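Local coordinates for protein Phospholipase/Carboxylesterase (Dyadobacter fermentans, PDB 4H0C) that probably hydrolyses carboxylic esters, perhaps including the thioesters of palmitoylated proteins, using the alpha/beta-hydrolase fold, at residues Q109-T114 / I128-G133; K23-L28 / Y103-S108; G147-T152 / T175-M180; P153-T158 / S185-P190; A69-N74 / G134-E139. All blocks are in the same frame, centred on the assembly; numbering follows the deposited sequence.

Contact 1 of 5, residues Q109-T114 / I128-G133; sequences QGACLT and IIAFTG
One methyl group carries the tight end of this helix-on-strand contact. CB of Ala-111 points from helix 109-114 into the place where strand 128-131 turns into the loop at 132-133, and it sits 3.3 Å from Phe-131 O and 3.7 Å from Gly-133 CA; Ala-130 CB, 4.0 Å away, is its nearest side-chain neighbour on the strand. Because Gly-133 has no side chain, the loop backbone can lie directly on the helix, and Gly-133 CA comes within 4.6 Å of Cys-112 CA. The thiol of Cys-112, anti to its carbonyl carbon (chi1 -62°), runs alongside this glycine, with SG 3.8 Å from Gly-133 CA. Toward the start of the strand the packing loosens to one methyl pair: Thr-114 CG2 and Ile-128 CG2 slide past each other in opposite directions, 3.6 Å apart. Thr-114 is held in that orientation because OG1 donates to Gly-110 O at 2.8 Å, approaching from above the carbonyl plane, while its backbone N uses the same oxygen. No hydrogen bond crosses the interface; small groups meet one another and the strand backbone by close van der Waals contact. Everything that touches is buried; at the margin, the Cys-112 side chain is about 3 Å from a bound citrate, which probably came from the crystallisation liquor. The helix and strand belong to the beta-alpha-beta unit of strand 102-107, helix 109-120 and strand 127-131, in which Gly-110 fits the GxSxG nucleophile elbow. Leu-113 packs on helix 77-94, whereas Ile-129 and Phe-131 pack on helix 198-206 across the sheet.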
# COMPACT_ATOMS: atom_id res chain seq x y z
N GLN A 109 -7.17 -4.65 -1.09
CA GLN A 109 -6.99 -4.62 0.36
C GLN A 109 -5.59 -4.17 0.74
O GLN A 109 -5.44 -3.41 1.71
CB GLN A 109 -7.31 -5.99 0.98
CG GLN A 109 -7.42 -5.96 2.51
CD GLN A 109 -7.51 -7.37 3.10
OE1 GLN A 109 -6.69 -8.23 2.79
NE2 GLN A 109 -8.51 -7.60 3.97
N GLY A 110 -4.59 -4.63 -0.01
CA GLY A 110 -3.19 -4.19 0.17
C GLY A 110 -2.94 -2.73 -0.17
O GLY A 110 -2.06 -2.10 0.44
N ALA A 111 -3.69 -2.19 -1.15
CA ALA A 111 -3.56 -0.75 -1.49
C ALA A 111 -4.14 0.11 -0.35
O ALA A 111 -3.57 1.12 0.01
CB ALA A 111 -4.28 -0.44 -2.80
N CYS A 112 -5.27 -0.32 0.22
CA CYS A 112 -5.85 0.38 1.36
C CYS A 112 -4.88 0.38 2.54
O CYS A 112 -4.67 1.41 3.18
CB CYS A 112 -7.16 -0.28 1.78
SG CYS A 112 -8.39 -0.22 0.48
N LEU A 113 -4.30 -0.78 2.83
CA LEU A 113 -3.32 -0.89 3.90
C LEU A 113 -2.08 -0.02 3.61
O LEU A 113 -1.53 0.63 4.53
CB LEU A 113 -2.92 -2.34 4.12
CG LEU A 113 -1.93 -2.57 5.27
CD1 LEU A 113 -2.44 -2.06 6.63
CD2 LEU A 113 -1.59 -4.06 5.35
N THR A 114 -1.65 -0.00 2.35
CA THR A 114 -0.53 0.82 1.92
C THR A 114 -0.80 2.29 2.24
O THR A 114 0.05 2.98 2.81
CB THR A 114 -0.24 0.68 0.41
OG1 THR A 114 0.27 -0.63 0.13
CG2 THR A 114 0.74 1.76 -0.07
N ILE A 128 4.85 5.69 -3.68
CA ILE A 128 3.76 4.89 -3.14
C ILE A 128 2.80 4.56 -4.26
O ILE A 128 2.34 5.45 -4.97
CB ILE A 128 3.04 5.66 -1.99
CG1 ILE A 128 4.03 5.91 -0.83
CG2 ILE A 128 1.83 4.87 -1.51
CD1 ILE A 128 3.57 6.97 0.18
N ILE A 129 2.51 3.28 -4.44
CA ILE A 129 1.62 2.82 -5.52
C ILE A 129 0.42 2.11 -4.91
O ILE A 129 0.55 1.05 -4.28
CB ILE A 129 2.38 1.87 -6.45
CG1 ILE A 129 3.63 2.54 -7.03
CG2 ILE A 129 1.45 1.38 -7.55
CD1 ILE A 129 4.70 1.53 -7.40
N ALA A 130 -0.76 2.70 -5.08
CA ALA A 130 -1.99 2.16 -4.52
C ALA A 130 -2.96 1.80 -5.63
O ALA A 130 -3.78 2.63 -6.07
CB ALA A 130 -2.62 3.14 -3.54
N PHE A 131 -2.84 0.56 -6.13
CA PHE A 131 -3.74 0.07 -7.18
C PHE A 131 -5.09 -0.27 -6.56
O PHE A 131 -5.21 -1.27 -5.85
CB PHE A 131 -3.20 -1.20 -7.86
CG PHE A 131 -1.91 -1.01 -8.63
CD1 PHE A 131 -1.83 -0.14 -9.71
CD2 PHE A 131 -0.77 -1.77 -8.29
CE1 PHE A 131 -0.64 -0.01 -10.43
CE2 PHE A 131 0.40 -1.65 -9.01
CZ PHE A 131 0.48 -0.76 -10.09
N THR A 132 -6.09 0.55 -6.86
CA THR A 132 -7.48 0.35 -6.40
C THR A 132 -7.61 0.27 -4.88
O THR A 132 -7.93 -0.79 -4.30
CB THR A 132 -8.14 -0.85 -7.09
OG1 THR A 132 -7.89 -0.76 -8.50
CG2 THR A 132 -9.70 -0.85 -6.85
N GLY A 133 -7.35 1.39 -4.23
CA GLY A 133 -7.48 1.46 -2.79
C GLY A 133 -7.77 2.87 -2.31
O GLY A 133 -7.66 3.84 -3.07

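Contact 2 of 5, residues K23-L28 / Y103-S108; sequences KAVVML and YFAGFS
Two apolar clusters, one on each face of a parallel strand pair, make the centre of this contact. On one face Val-25 CG2, anti to its own backbone N, rests 4.0 Å from Tyr-103 CB and a little farther from the methyl of Ala-105, while selenomethionine Met-27 continues the row. On the other face Val-26 and Phe-104 lie side by side and point the same way, Val-26 CB being 3.8 Å from Phe-104 CD2. Between the faces runs the regular parallel ladder: Tyr-103 N to Ala-24 O (2.8 Å), Val-26 N to Tyr-103 O, Ala-105 N to Val-26 O, and Leu-28 N to Ala-105 O. It fades at Phe-107 N to Leu-28 O (3.4 Å, weak), where the strand runs into Ser-108. The backbone there is strained (phi 57°, psi -120°), as in a nucleophile elbow, and Ser-108 OG bonds to His-194 NE2, consistent with a catalytic serine. At the opposite end Ala-24 O also lies in the plane of the Tyr-103 ring, at its edge. Lys-23, extended beyond CG, crosses that ring obliquely and brings NZ to 3.6 Å from Tyr-103 OH; a water accepts from Lys-23 NZ at 2.5 Å and stands 3.3 Å from Tyr-103 OH. A sodium ion lies about 3 Å from the Tyr-103 side chain. Strand 50-55 flanks 23-28 on its other side, helices 77-94 and 109-120 pack over the face of Val-26, Phe-104 and Leu-28, and Leu-41 and Leu-47 meet Met-27 on the reverse.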
# COMPACT_ATOMS: atom_id res chain seq x y z
N LYS A 23 17.60 0.48 -3.11
CA LYS A 23 16.20 0.80 -2.87
C LYS A 23 15.48 -0.45 -2.38
O LYS A 23 16.00 -1.57 -2.52
CB LYS A 23 15.52 1.28 -4.18
CG LYS A 23 16.20 2.44 -4.87
CD LYS A 23 15.55 2.74 -6.21
CE LYS A 23 15.99 4.12 -6.69
NZ LYS A 23 15.45 4.37 -8.05
N ALA A 24 14.30 -0.26 -1.80
CA ALA A 24 13.49 -1.38 -1.36
C ALA A 24 12.06 -1.10 -1.67
O ALA A 24 11.67 0.06 -1.81
CB ALA A 24 13.65 -1.60 0.13
N VAL A 25 11.28 -2.17 -1.77
CA VAL A 25 9.83 -1.99 -1.98
C VAL A 25 9.08 -2.95 -1.06
O VAL A 25 9.45 -4.13 -0.95
CB VAL A 25 9.40 -2.20 -3.45
CG1 VAL A 25 9.70 -3.62 -3.95
CG2 VAL A 25 7.90 -1.91 -3.59
N VAL A 26 8.09 -2.41 -0.35
CA VAL A 26 7.20 -3.18 0.49
C VAL A 26 5.95 -3.46 -0.34
O VAL A 26 5.28 -2.52 -0.76
CB VAL A 26 6.81 -2.38 1.77
CG1 VAL A 26 5.82 -3.19 2.59
CG2 VAL A 26 8.06 -2.01 2.56
N MSE A 27 5.66 -4.74 -0.61
CA MSE A 27 4.55 -5.14 -1.48
C MSE A 27 3.47 -5.81 -0.63
O MSE A 27 3.76 -6.75 0.10
CB MSE A 27 5.03 -6.05 -2.61
CG MSE A 27 6.22 -5.45 -3.36
SE MSE A 27 6.69 -6.49 -4.89
CE MSE A 27 5.19 -6.05 -6.05
N LEU A 28 2.23 -5.35 -0.76
CA LEU A 28 1.14 -5.79 0.09
C LEU A 28 0.04 -6.42 -0.76
O LEU A 28 -0.57 -5.75 -1.60
CB LEU A 28 0.61 -4.62 0.96
CG LEU A 28 1.67 -3.94 1.86
CD1 LEU A 28 1.11 -2.71 2.55
CD2 LEU A 28 2.21 -4.91 2.91
N TYR A 103 9.93 2.18 -1.25
CA TYR A 103 8.71 2.29 -2.05
C TYR A 103 7.66 1.36 -1.49
O TYR A 103 7.99 0.41 -0.78
CB TYR A 103 9.03 1.89 -3.49
CG TYR A 103 9.99 2.84 -4.18
CD1 TYR A 103 11.36 2.87 -3.82
CD2 TYR A 103 9.54 3.72 -5.15
CE1 TYR A 103 12.24 3.75 -4.45
CE2 TYR A 103 10.42 4.59 -5.79
CZ TYR A 103 11.76 4.60 -5.44
OH TYR A 103 12.60 5.51 -6.08
N PHE A 104 6.39 1.65 -1.78
CA PHE A 104 5.29 0.78 -1.36
C PHE A 104 4.39 0.48 -2.56
O PHE A 104 4.14 1.36 -3.39
CB PHE A 104 4.41 1.43 -0.28
CG PHE A 104 5.15 1.73 1.00
CD1 PHE A 104 6.01 2.83 1.08
CD2 PHE A 104 4.97 0.94 2.12
CE1 PHE A 104 6.69 3.11 2.26
CE2 PHE A 104 5.66 1.23 3.31
CZ PHE A 104 6.52 2.31 3.37
N ALA A 105 3.92 -0.77 -2.64
CA ALA A 105 3.01 -1.15 -3.72
C ALA A 105 1.96 -2.11 -3.19
O ALA A 105 2.30 -3.09 -2.54
CB ALA A 105 3.77 -1.76 -4.89
N GLY A 106 0.69 -1.83 -3.44
CA GLY A 106 -0.38 -2.68 -2.92
C GLY A 106 -1.50 -2.74 -3.93
O GLY A 106 -1.67 -1.80 -4.72
N PHE A 107 -2.27 -3.83 -3.90
CA PHE A 107 -3.48 -3.94 -4.71
C PHE A 107 -4.66 -4.16 -3.80
O PHE A 107 -4.59 -5.01 -2.91
CB PHE A 107 -3.40 -5.12 -5.72
CG PHE A 107 -4.69 -5.39 -6.43
CD1 PHE A 107 -5.25 -4.43 -7.28
CD2 PHE A 107 -5.36 -6.59 -6.24
CE1 PHE A 107 -6.44 -4.67 -7.95
CE2 PHE A 107 -6.56 -6.84 -6.91
CZ PHE A 107 -7.10 -5.88 -7.76
N SER A 108 -5.74 -3.44 -4.05
CA SER A 108 -7.03 -3.68 -3.38
C SER A 108 -6.88 -3.58 -1.85
O SER A 108 -6.46 -2.54 -1.35
CB SER A 108 -7.68 -4.99 -3.89
OG SER A 108 -9.07 -5.03 -3.61
O HOH W 1 13.18 3.85 -8.86

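Contact 3 of 5, residues G147-T152 / T175-M180; sequences GDFKQT and TILEDM
With CG anti to its carbonyl carbon (chi1 -77°), Phe-149 sends its ring toward the end of helix 175-179, and selenomethionine Met-180, bent at its last torsion (chi3 70°), turns its CE methyl back to within 3.6 Å of Gly-147 O. The ring crosses the side chains of Leu-177 and Met-180 obliquely: CE2 lies 3.8 Å from Leu-177 CD2, and CD2 lies 3.9 Å from Met-180 CB. Beside these side chains a single, nearly straight hydrogen bond joins the backbones, Phe-149 N to Met-180 O at 2.8 Å and 177°, with the donor nearly along the C=O axis. Met-180 is the first residue to leave the helical conformation, so its carbonyl can turn to the loop. The loop in turn is built from two overlapping turns. Asp-148 OD1 accepts from Lys-150 N at 2.9 Å, an Asx turn, and also from Asn-181 ND2; a type I' beta turn runs from Phe-149 to Thr-152, where Phe-149 O takes both the backbone N and the hydroxyl of Thr-152, the hydroxyl at 2.7 Å on a lone pair. This loop leads directly into strand 153-160, and helix 167-179 is the next helix after that strand. Thr-119 of helix 109-120 touches Phe-149, Leu-177 and Met-180 alike.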
# COMPACT_ATOMS: atom_id res chain seq x y z
N GLY A 147 2.56 13.64 9.79
CA GLY A 147 3.78 13.68 9.02
C GLY A 147 3.68 14.60 7.82
O GLY A 147 2.71 15.36 7.67
N ASP A 148 4.71 14.58 6.97
CA ASP A 148 4.68 15.34 5.72
C ASP A 148 5.35 14.50 4.65
O ASP A 148 6.43 13.96 4.88
CB ASP A 148 5.41 16.69 5.87
CG ASP A 148 5.16 17.62 4.68
OD1 ASP A 148 5.82 17.47 3.62
OD2 ASP A 148 4.30 18.52 4.79
N PHE A 149 4.71 14.33 3.50
CA PHE A 149 5.29 13.47 2.48
C PHE A 149 6.52 14.05 1.74
O PHE A 149 7.22 13.33 1.02
CB PHE A 149 4.22 13.03 1.48
CG PHE A 149 3.32 11.95 2.01
CD1 PHE A 149 3.78 10.64 2.15
CD2 PHE A 149 1.99 12.22 2.31
CE1 PHE A 149 2.93 9.63 2.59
CE2 PHE A 149 1.13 11.23 2.76
CZ PHE A 149 1.60 9.93 2.90
N LYS A 150 6.77 15.35 1.91
CA LYS A 150 7.92 16.00 1.29
C LYS A 150 7.95 15.70 -0.22
O LYS A 150 9.00 15.43 -0.78
CB LYS A 150 9.23 15.55 1.96
CG LYS A 150 9.28 15.74 3.47
CD LYS A 150 9.59 17.18 3.85
CE LYS A 150 10.33 17.28 5.19
NZ LYS A 150 9.50 16.91 6.37
N GLN A 151 6.77 15.73 -0.85
CA GLN A 151 6.64 15.60 -2.30
C GLN A 151 6.79 14.15 -2.78
O GLN A 151 6.94 13.92 -3.99
CB GLN A 151 7.61 16.54 -3.08
CG GLN A 151 7.53 17.97 -2.57
CD GLN A 151 8.33 18.96 -3.37
OE1 GLN A 151 8.98 18.62 -4.38
NE2 GLN A 151 8.26 20.21 -2.96
N THR A 152 6.69 13.17 -1.87
CA THR A 152 6.66 11.74 -2.28
C THR A 152 5.67 11.52 -3.43
O THR A 152 4.48 11.87 -3.30
CB THR A 152 6.21 10.80 -1.13
OG1 THR A 152 7.13 10.87 -0.04
CG2 THR A 152 6.11 9.36 -1.61
N THR A 175 -7.41 14.09 -1.56
CA THR A 175 -7.45 15.38 -0.87
C THR A 175 -6.56 15.36 0.38
O THR A 175 -5.78 16.29 0.60
CB THR A 175 -8.89 15.80 -0.54
OG1 THR A 175 -9.61 15.93 -1.77
CG2 THR A 175 -8.89 17.14 0.18
N ILE A 176 -6.64 14.28 1.15
CA ILE A 176 -5.83 14.17 2.37
C ILE A 176 -4.35 14.05 2.02
O ILE A 176 -3.49 14.72 2.63
CB ILE A 176 -6.30 12.97 3.22
CG1 ILE A 176 -7.65 13.32 3.88
CG2 ILE A 176 -5.28 12.64 4.29
CD1 ILE A 176 -8.42 12.14 4.42
N LEU A 177 -4.04 13.19 1.05
CA LEU A 177 -2.63 13.02 0.59
C LEU A 177 -2.04 14.33 0.09
O LEU A 177 -0.89 14.68 0.42
CB LEU A 177 -2.55 11.97 -0.53
CG LEU A 177 -2.82 10.51 -0.13
CD1 LEU A 177 -3.17 9.67 -1.35
CD2 LEU A 177 -1.62 9.92 0.57
N GLU A 178 -2.83 15.08 -0.68
CA GLU A 178 -2.36 16.38 -1.19
C GLU A 178 -2.13 17.39 -0.06
O GLU A 178 -1.10 18.06 -0.03
CB GLU A 178 -3.29 16.92 -2.26
CG GLU A 178 -3.16 16.15 -3.57
CD GLU A 178 -3.99 16.72 -4.71
OE1 GLU A 178 -5.05 17.32 -4.44
OE2 GLU A 178 -3.58 16.55 -5.88
N ASP A 179 -3.06 17.43 0.89
CA ASP A 179 -2.88 18.26 2.10
C ASP A 179 -1.61 17.94 2.89
O ASP A 179 -1.00 18.84 3.49
CB ASP A 179 -4.13 18.21 2.99
CG ASP A 179 -5.25 19.10 2.46
OD1 ASP A 179 -5.00 19.95 1.55
OD2 ASP A 179 -6.39 18.95 2.96
N MSE A 180 -1.20 16.68 2.85
CA MSE A 180 0.01 16.25 3.55
C MSE A 180 1.23 16.27 2.66
O MSE A 180 2.28 15.70 3.00
CB MSE A 180 -0.22 14.88 4.17
CG MSE A 180 -1.34 14.94 5.21
SE MSE A 180 -1.61 13.22 5.89
CE MSE A 180 0.09 13.07 6.89

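Contact 4 of 5, residues P153-T158 / S185-P190; sequences PVFIST and SQVVYP
Strands 153-160 and 183-190 form the two parallel arms of a beta-alpha-beta crossover through helix 167-179, and they end the sheet on this side, 183-190 being its outermost strand. The ladder starts with Ser-185 N to Val-154 O (2.8 Å), goes on through Ile-156 N to Ser-185 O and Val-187 N to Ile-156 O, all nearly along the C=O axis, then slackens at Thr-158 N to Val-187 O (3.3 Å, weak) before Tyr-189 N meets Thr-158 O at 2.9 Å. On one face the aromatic rings take over. Phe-155, CG anti to the backbone N (chi1 177°), leans across to the neighbouring strand so that CE1 touches Val-187 CG2 at 3.8 Å. The other methyl of that valine, CG1, sits over one face of the Tyr-189 ring, offset toward its rim. Tyr-189 crosses Phe-155 at about a right angle, its OH in the plane of the phenyl ring at the edge, 4.0 Å from CZ, while Ser-157 CB meets the tyrosine's own edge, 3.9 Å from CE2. On the reverse face, toward helix 167-179, Ile-156 CG2 lies 4.0 Å from Gln-186 CB. The OG of Ser-157 occupies the crowded position between backbone N and carbonyl carbon (chi1 61°) and bonds to Glu-200 OE2 of helix 198-206. The rings and methyls meet by van der Waals contact. Backbone polarity is paired along the ladder and the buried serine hydroxyl is satisfied by a carboxylate; the bond from Ser-157 may help stabilise the negative charge of Glu-200.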
# COMPACT_ATOMS: atom_id res chain seq x y z
N PRO A 153 6.13 10.92 -4.54
CA PRO A 153 5.19 10.62 -5.63
C PRO A 153 4.25 9.49 -5.20
O PRO A 153 4.71 8.48 -4.69
CB PRO A 153 6.11 10.18 -6.79
CG PRO A 153 7.49 10.64 -6.41
CD PRO A 153 7.54 10.74 -4.92
N VAL A 154 2.95 9.68 -5.42
CA VAL A 154 1.93 8.70 -5.07
C VAL A 154 1.04 8.48 -6.28
O VAL A 154 0.60 9.44 -6.91
CB VAL A 154 1.04 9.17 -3.88
CG1 VAL A 154 -0.05 8.15 -3.56
CG2 VAL A 154 1.88 9.47 -2.65
N PHE A 155 0.81 7.22 -6.63
CA PHE A 155 -0.16 6.85 -7.67
C PHE A 155 -1.33 6.15 -7.01
O PHE A 155 -1.15 5.20 -6.27
CB PHE A 155 0.47 5.92 -8.70
CG PHE A 155 -0.51 5.44 -9.75
CD1 PHE A 155 -0.83 6.27 -10.84
CD2 PHE A 155 -1.14 4.20 -9.65
CE1 PHE A 155 -1.75 5.85 -11.82
CE2 PHE A 155 -2.05 3.78 -10.63
CZ PHE A 155 -2.35 4.60 -11.71
N ILE A 156 -2.53 6.66 -7.25
CA ILE A 156 -3.74 6.06 -6.71
C ILE A 156 -4.74 5.89 -7.84
O ILE A 156 -5.03 6.82 -8.59
CB ILE A 156 -4.31 6.86 -5.49
CG1 ILE A 156 -5.53 6.16 -4.87
CG2 ILE A 156 -4.63 8.30 -5.87
CD1 ILE A 156 -5.99 6.80 -3.56
N SER A 157 -5.26 4.68 -7.97
CA SER A 157 -6.24 4.41 -9.02
C SER A 157 -7.44 3.67 -8.49
O SER A 157 -7.41 3.11 -7.40
CB SER A 157 -5.60 3.58 -10.11
OG SER A 157 -5.18 2.35 -9.56
N THR A 158 -8.51 3.71 -9.27
CA THR A 158 -9.65 2.82 -9.09
C THR A 158 -10.42 2.75 -10.40
O THR A 158 -10.15 3.49 -11.36
CB THR A 158 -10.56 3.24 -7.90
OG1 THR A 158 -11.49 2.17 -7.62
CG2 THR A 158 -11.30 4.56 -8.17
N SER A 185 -0.77 11.50 -8.18
CA SER A 185 -1.37 11.18 -9.49
C SER A 185 -2.57 10.27 -9.26
O SER A 185 -2.42 9.14 -8.79
CB SER A 185 -0.37 10.46 -10.38
OG SER A 185 0.71 11.29 -10.71
N GLN A 186 -3.76 10.77 -9.59
CA GLN A 186 -4.99 10.01 -9.41
C GLN A 186 -5.51 9.68 -10.79
O GLN A 186 -5.63 10.56 -11.65
CB GLN A 186 -6.03 10.84 -8.65
CG GLN A 186 -7.44 10.24 -8.63
CD GLN A 186 -8.51 11.20 -8.10
OE1 GLN A 186 -8.30 12.42 -8.01
NE2 GLN A 186 -9.66 10.65 -7.75
N VAL A 187 -5.80 8.40 -11.01
CA VAL A 187 -6.37 8.00 -12.30
C VAL A 187 -7.55 7.09 -12.04
O VAL A 187 -7.43 6.09 -11.32
CB VAL A 187 -5.38 7.33 -13.28
CG1 VAL A 187 -6.10 7.07 -14.60
CG2 VAL A 187 -4.16 8.20 -13.55
N VAL A 188 -8.70 7.45 -12.62
CA VAL A 188 -9.92 6.68 -12.49
C VAL A 188 -10.22 6.10 -13.86
O VAL A 188 -10.19 6.82 -14.87
CB VAL A 188 -11.11 7.57 -12.04
CG1 VAL A 188 -12.42 6.77 -12.09
CG2 VAL A 188 -10.89 8.16 -10.64
N TYR A 189 -10.46 4.79 -13.91
CA TYR A 189 -10.66 4.07 -15.16
C TYR A 189 -12.12 3.62 -15.29
O TYR A 189 -12.50 2.56 -14.77
CB TYR A 189 -9.72 2.85 -15.19
CG TYR A 189 -8.25 3.19 -15.18
CD1 TYR A 189 -7.58 3.48 -16.37
CD2 TYR A 189 -7.53 3.23 -13.99
CE1 TYR A 189 -6.24 3.79 -16.38
CE2 TYR A 189 -6.18 3.55 -13.99
CZ TYR A 189 -5.55 3.82 -15.19
OH TYR A 189 -4.22 4.14 -15.20
N PRO A 190 -12.94 4.41 -16.02
CA PRO A 190 -14.34 4.09 -16.22
C PRO A 190 -14.48 2.70 -16.84
O PRO A 190 -13.81 2.39 -17.83
CB PRO A 190 -14.80 5.14 -17.23
CG PRO A 190 -13.90 6.31 -16.99
CD PRO A 190 -12.56 5.70 -16.63

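Contact 5 of 5, residues A69-N74 / G134-E139; sequences APVQQN and GLIGQE
Two loops meet backbone to backbone where Gly-137, in an extended conformation with positive phi (130°, psi 148°) suited to glycine, passes Val-71 with the two CA atoms 4.8 Å apart. The direct polar link is slight: Gln-138 N gives a weak hydrogen bond to Ala-69 O at 3.2 Å. A water adds a second bridge, accepting from Val-71 N at 3.0 Å and from Glu-139 N at 3.3 Å. Gln-138, with CG anti to the backbone N and the chain extended beyond it, runs side by side with Pro-70, so that OE1 lies 3.4 Å from Pro-70 CD. Its amide is also held by Glu-139, NE2 donating within the amide plane to the syn lone pair of Glu-139 OE2, 3.1 Å and 172°. Deeper in, the only apolar side-chain pair is a loose one, Val-71 CG2 and Ile-136 CG2 at 4.5 Å, and both residues also touch Leu-78 of helix 77-94. Arg-169 NH1 bonds to the carbonyls of Leu-135 and Gly-137 in segment 134-139. In the alpha/beta-hydrolase fold, loops that follow the parallel strands, here 50-55 and 127-131, gather at the C-terminal edge of the sheet, where the active site lies.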
# COMPACT_ATOMS: atom_id res chain seq x y z
N ALA A 69 -16.01 -0.49 6.48
CA ALA A 69 -16.74 -0.83 7.69
C ALA A 69 -16.34 0.12 8.84
O ALA A 69 -15.21 0.65 8.85
CB ALA A 69 -16.46 -2.28 8.11
N PRO A 70 -17.24 0.33 9.82
CA PRO A 70 -16.80 1.02 11.06
C PRO A 70 -15.50 0.43 11.53
O PRO A 70 -15.40 -0.78 11.72
CB PRO A 70 -17.90 0.72 12.06
CG PRO A 70 -19.12 0.54 11.19
CD PRO A 70 -18.66 -0.08 9.90
N VAL A 71 -14.50 1.28 11.70
CA VAL A 71 -13.13 0.79 11.82
C VAL A 71 -12.95 -0.17 13.01
O VAL A 71 -12.16 -1.13 12.93
CB VAL A 71 -12.10 1.93 11.81
CG1 VAL A 71 -12.20 2.78 13.09
CG2 VAL A 71 -10.71 1.35 11.61
N GLN A 72 -13.69 0.07 14.09
CA GLN A 72 -13.58 -0.82 15.25
C GLN A 72 -13.91 -2.29 14.91
O GLN A 72 -13.41 -3.20 15.57
CB GLN A 72 -14.36 -0.30 16.47
CG GLN A 72 -13.72 0.93 17.12
CD GLN A 72 -12.22 0.77 17.42
OE1 GLN A 72 -11.79 -0.23 18.03
NE2 GLN A 72 -11.42 1.75 16.99
N GLN A 73 -14.73 -2.51 13.88
CA GLN A 73 -15.09 -3.87 13.46
C GLN A 73 -13.93 -4.57 12.77
O GLN A 73 -13.93 -5.80 12.66
CB GLN A 73 -16.36 -3.89 12.59
CG GLN A 73 -17.60 -3.52 13.39
CD GLN A 73 -18.81 -3.26 12.52
OE1 GLN A 73 -18.77 -3.46 11.31
NE2 GLN A 73 -19.90 -2.80 13.14
N ASN A 74 -12.95 -3.79 12.34
CA ASN A 74 -11.72 -4.30 11.69
C ASN A 74 -10.54 -4.34 12.62
O ASN A 74 -9.42 -4.64 12.19
CB ASN A 74 -11.37 -3.49 10.44
CG ASN A 74 -12.10 -4.01 9.20
OD1 ASN A 74 -12.22 -5.24 9.02
ND2 ASN A 74 -12.58 -3.11 8.34
N GLY A 134 -8.13 2.96 -1.04
CA GLY A 134 -8.38 4.23 -0.37
C GLY A 134 -8.03 4.14 1.11
O GLY A 134 -7.79 3.05 1.65
N LEU A 135 -8.04 5.29 1.77
CA LEU A 135 -7.83 5.33 3.22
C LEU A 135 -8.99 4.61 3.94
O LEU A 135 -10.09 4.51 3.41
CB LEU A 135 -7.70 6.77 3.67
CG LEU A 135 -6.43 7.54 3.23
CD1 LEU A 135 -6.61 9.01 3.56
CD2 LEU A 135 -5.14 6.98 3.84
N ILE A 136 -8.72 4.12 5.14
CA ILE A 136 -9.56 3.10 5.78
C ILE A 136 -10.52 3.68 6.80
O ILE A 136 -10.13 4.54 7.59
CB ILE A 136 -8.65 1.99 6.42
CG1 ILE A 136 -7.90 1.19 5.32
CG2 ILE A 136 -9.45 1.04 7.32
CD1 ILE A 136 -6.88 0.19 5.85
N GLY A 137 -11.78 3.22 6.79
CA GLY A 137 -12.75 3.50 7.86
C GLY A 137 -14.06 4.00 7.30
O GLY A 137 -14.06 4.70 6.29
N GLN A 138 -15.18 3.69 7.96
CA GLN A 138 -16.46 4.25 7.54
C GLN A 138 -16.38 5.78 7.57
O GLN A 138 -16.84 6.44 6.62
CB GLN A 138 -17.58 3.75 8.44
CG GLN A 138 -18.95 4.14 7.91
CD GLN A 138 -20.06 3.48 8.67
OE1 GLN A 138 -20.48 2.38 8.35
NE2 GLN A 138 -20.53 4.14 9.71
N GLU A 139 -15.83 6.32 8.66
CA GLU A 139 -15.53 7.75 8.78
C GLU A 139 -14.02 7.89 8.66
O GLU A 139 -13.30 7.09 9.22
CB GLU A 139 -15.99 8.28 10.15
CG GLU A 139 -17.49 8.45 10.29
CD GLU A 139 -18.23 7.15 10.54
OE1 GLU A 139 -17.63 6.23 11.14
OE2 GLU A 139 -19.41 7.05 10.14
O HOH W 2 -14.83 4.13 10.90

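The five contacts trace one alpha/beta-hydrolase core. Contacts 1 and 2 lie closest, centres about 8 Å apart, joined by probable hydrogen bonds from Ile-129 N to Phe-104 O (2.7 Å) and from Ser-108 N to Phe-131 O (2.9 Å); the second ties the probable nucleophile to the neighbouring strand. Contact 4 extends the sheet from contact 1 through Ala-130 N and Phe-155 O, probably bonded at 2.8 Å. Contact 3 adjoins contact 1 where Ile-128 CD1 meets Phe-149 CE1 (3.6 Å), and contact 5 where Cys-112 CB meets Gly-134 O (3.4 Å). Thr-132 and Thr-158 touch the likely Ser-108, His-194, Asp-162 triad, so contacts 1, 2 and 4 border the presumed active site.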